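PDB 1V43: sugar-binding transport ATP-binding protein from Pyrococcus horikoshii, which probably binds and hydrolyses ATP to drive sugar uptake, as the nucleotide-binding subunit of an ABC transporter. Local coordinates for residues A[49-52]-A[53-57]; A[43-46]-A[47-50]. All coordinates share one frame; numbering follows the deposited sequence.

Interaction 1 (A[49-52]-A[53-57]); sequences GKTT and TLRMI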
# COMPACT_ATOMS: atom_id res chain seq x y z
N GLY A 49 -19.64 3.58 -10.72
CA GLY A 49 -20.10 3.51 -12.10
C GLY A 49 -19.08 3.08 -13.14
O GLY A 49 -19.43 2.83 -14.30
N LYS A 50 -17.81 2.97 -12.73
CA LYS A 50 -16.74 2.60 -13.65
C LYS A 50 -16.93 1.22 -14.26
O LYS A 50 -16.70 1.02 -15.44
CB LYS A 50 -15.37 2.68 -12.94
CG LYS A 50 -15.15 1.69 -11.80
CD LYS A 50 -13.82 2.01 -11.11
CE LYS A 50 -13.46 0.97 -10.07
NZ LYS A 50 -14.43 0.97 -8.94
N THR A 51 -17.38 0.27 -13.45
CA THR A 51 -17.60 -1.07 -13.97
C THR A 51 -18.80 -1.11 -14.90
O THR A 51 -18.76 -1.76 -15.96
CB THR A 51 -17.78 -2.07 -12.83
OG1 THR A 51 -16.59 -2.06 -12.02
CG2 THR A 51 -18.00 -3.48 -13.37
N THR A 52 -19.87 -0.40 -14.53
CA THR A 52 -21.06 -0.37 -15.36
C THR A 52 -20.70 0.21 -16.72
O THR A 52 -21.13 -0.29 -17.75
CB THR A 52 -22.19 0.49 -14.74
OG1 THR A 52 -22.57 -0.06 -13.47
CG2 THR A 52 -23.41 0.50 -15.66
N THR A 53 -19.89 1.28 -16.72
CA THR A 53 -19.44 1.91 -17.96
C THR A 53 -18.65 0.91 -18.81
O THR A 53 -18.90 0.78 -20.00
CB THR A 53 -18.55 3.14 -17.66
OG1 THR A 53 -19.29 4.10 -16.90
CG2 THR A 53 -18.06 3.80 -18.96
N LEU A 54 -17.70 0.19 -18.20
CA LEU A 54 -16.93 -0.79 -18.96
C LEU A 54 -17.86 -1.81 -19.62
O LEU A 54 -17.69 -2.15 -20.79
CB LEU A 54 -15.92 -1.52 -18.08
CG LEU A 54 -14.81 -2.25 -18.85
CD1 LEU A 54 -13.88 -1.22 -19.46
CD2 LEU A 54 -14.02 -3.17 -17.92
N ARG A 55 -18.85 -2.29 -18.85
CA ARG A 55 -19.81 -3.28 -19.34
C ARG A 55 -20.65 -2.74 -20.50
O ARG A 55 -20.98 -3.48 -21.41
CB ARG A 55 -20.70 -3.77 -18.18
CG ARG A 55 -19.93 -4.65 -17.18
CD ARG A 55 -20.76 -5.04 -15.96
NE ARG A 55 -22.02 -5.70 -16.31
CZ ARG A 55 -22.15 -6.96 -16.70
NH1 ARG A 55 -21.09 -7.76 -16.81
NH2 ARG A 55 -23.35 -7.44 -16.98
N MET A 56 -21.01 -1.46 -20.46
CA MET A 56 -21.77 -0.88 -21.56
C MET A 56 -20.84 -0.79 -22.78
O MET A 56 -21.26 -1.04 -23.92
CB MET A 56 -22.28 0.53 -21.21
CG MET A 56 -23.43 0.55 -20.21
SD MET A 56 -24.18 2.20 -20.02
CE MET A 56 -23.02 2.99 -18.88
N ILE A 57 -19.58 -0.43 -22.56
CA ILE A 57 -18.63 -0.36 -23.67
C ILE A 57 -18.49 -1.75 -24.31
O ILE A 57 -18.43 -1.87 -25.53
CB ILE A 57 -17.23 0.13 -23.21
CG1 ILE A 57 -17.31 1.60 -22.76
CG2 ILE A 57 -16.22 -0.03 -24.33
CD1 ILE A 57 -15.98 2.19 -22.31
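Thr-53 grips the carbonyl of Gly-49 twice, once through its backbone and once through its side chain. Its N reaches Gly-49 O at 2.9 Å, the first i to i+4 bond of the helix. Its hydroxyl OG1 donates to the same Gly-49 O, also over 2.9 Å, but from above the carbonyl plane, 41° out of it. The hydroxyl can do this because OG1 sits beside the backbone N and anti to the carbonyl carbon (chi1 -60°), which turns it back along the helix. A valine in place of Thr-53 would probably leave Gly-49 O with the backbone bond alone across this contact and the N-cap less firmly fixed.

Three further backbone bonds follow, each one residue on: Leu-54 N to Lys-50 O, Arg-55 N to Thr-51 O and Met-56 N to Thr-52 O. Beside them are two looser contacts, in each of which the two side chains cross at an angle. The methyl CG2 of Thr-51 meets CD of Arg-55 at 4.1 Å, while CG of Arg-55 rests 3.3 Å from Thr-51 O. One residue on, CG2 of Thr-52 approaches the terminal methyl CE of Met-56 at 4.1 Å; the bend of the methionine at chi3 (-81°) carries CE back to it.

Gly-49, Lys-50, Thr-51 and Thr-52 belong to the ATP site, and these bonds form the first turn of the helix that follows the P-loop (Walker A). Farther out, Arg-55 NE forms a salt bridge with Glu-61, and NZ of Lys-50 turns back to Gly-44. Leu-54 and Ile-57 pack on strands 162-166 and 194-199, whereas Thr-53 and Met-56 face strands 12-21 and 24-34, leaving helix 50-58 between the two sheets.

Interaction 2 (A[43-46]-A[47-50]); sequences LGPS and GCGK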
# COMPACT_ATOMS: atom_id res chain seq x y z
N LEU A 43 -10.93 5.40 -12.78
CA LEU A 43 -10.59 5.28 -11.37
C LEU A 43 -11.69 5.79 -10.45
O LEU A 43 -12.22 6.89 -10.65
CB LEU A 43 -9.31 6.08 -11.09
CG LEU A 43 -8.81 6.15 -9.64
CD1 LEU A 43 -8.34 4.77 -9.20
CD2 LEU A 43 -7.66 7.15 -9.53
N GLY A 44 -12.02 5.00 -9.44
CA GLY A 44 -13.06 5.40 -8.51
C GLY A 44 -13.42 4.30 -7.53
O GLY A 44 -13.09 3.13 -7.77
N PRO A 45 -14.12 4.62 -6.44
CA PRO A 45 -14.50 3.61 -5.45
C PRO A 45 -15.56 2.65 -5.97
O PRO A 45 -16.12 2.85 -7.05
CB PRO A 45 -15.01 4.46 -4.28
CG PRO A 45 -15.64 5.62 -4.97
CD PRO A 45 -14.63 5.95 -6.06
N SER A 46 -15.82 1.61 -5.19
CA SER A 46 -16.82 0.61 -5.56
C SER A 46 -18.17 1.28 -5.77
O SER A 46 -18.58 2.13 -4.99
CB SER A 46 -16.96 -0.44 -4.46
OG SER A 46 -15.71 -1.06 -4.20
N GLY A 47 -18.85 0.90 -6.84
CA GLY A 47 -20.16 1.48 -7.12
C GLY A 47 -20.15 2.89 -7.65
O GLY A 47 -21.18 3.56 -7.62
N CYS A 48 -19.01 3.36 -8.15
CA CYS A 48 -18.95 4.72 -8.68
C CYS A 48 -19.42 4.75 -10.13
O CYS A 48 -19.57 5.83 -10.71
CB CYS A 48 -17.53 5.29 -8.62
SG CYS A 48 -16.37 4.54 -9.79
N GLY A 49 -19.64 3.58 -10.72
CA GLY A 49 -20.10 3.51 -12.10
C GLY A 49 -19.08 3.08 -13.14
O GLY A 49 -19.43 2.83 -14.30
N LYS A 50 -17.81 2.97 -12.73
CA LYS A 50 -16.74 2.60 -13.65
C LYS A 50 -16.93 1.22 -14.26
O LYS A 50 -16.70 1.02 -15.44
CB LYS A 50 -15.37 2.68 -12.94
CG LYS A 50 -15.15 1.69 -11.80
CD LYS A 50 -13.82 2.01 -11.11
CE LYS A 50 -13.46 0.97 -10.07
NZ LYS A 50 -14.43 0.97 -8.94
O HOH W 1 -14.11 -1.13 -7.11
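Cys-48 lays its CB and SG against Pro-45: CB meets the ring atom CD at 3.9 Å, and SG lies 3.2 Å from Pro-45 O. The thiol is directed inward by a first torsion of 71°, which sets SG between the backbone N and the carbonyl carbon, where it also comes 3.7 Å from Gly-44 CA. A side chain on Gly-44 would clash with that sulfur. Cys-48 N closes a type II beta turn from Pro-45 with a weak bond to Pro-45 O, and Gly-47 takes the positive-phi corner. SG also accepts a weak, long bond from the backbone N of Lys-50, which places the sulfur between Gly-44, Pro-45 and the start of the helix.

Lys-50 reaches back across the same loop. After an extended run through chi2 and chi3, it bends at chi4 (-65°), and NZ donates to Gly-44 O at 2.8 Å from well above the carbonyl plane. A weaker bond runs from NZ to Pro-45 O, and a water accepts from NZ at 2.8 Å while holding Ser-46 OG only weakly. A lysine directed at the carbonyls of its own loop is characteristic of a P-loop (Walker A) without nucleotide; with none bound to this chain, the ammonium group is held by loop carbonyls and water. Gly-47, Cys-48, Gly-49 and Lys-50 are ATP-binding residues.

Leu-43 ends strand 39-43 beside strand 211-216, bonding through its backbone to Ala-213 and Met-215. Pro-45 packs on Phe-237 and Phe-241 of helix 236-241, Cys-48 touches Met-215, and Lys-50 lies against Val-198 of strand 194-199.

In the fold
From the N terminus, the chain leaves strand 39-43 and enters interaction 2, where residues 43-46 and 47-50 double back on each other to close the P-loop. Interaction 1 takes over without a break: it shares Gly-49 and Lys-50, the exit of the loop and the start of helix 50-58, and closes the helical turns that follow. The two overlap end to end, with neither nested in the other. Together they form a strand-loop-helix unit. Interaction 2 joins it to the neighbouring strand 211-216 and to helix 236-241, while interaction 1 places its helix between the mixed sheet, through strands 162-166 and 194-199, and the antiparallel sheet that holds strands 12-21 and 24-34.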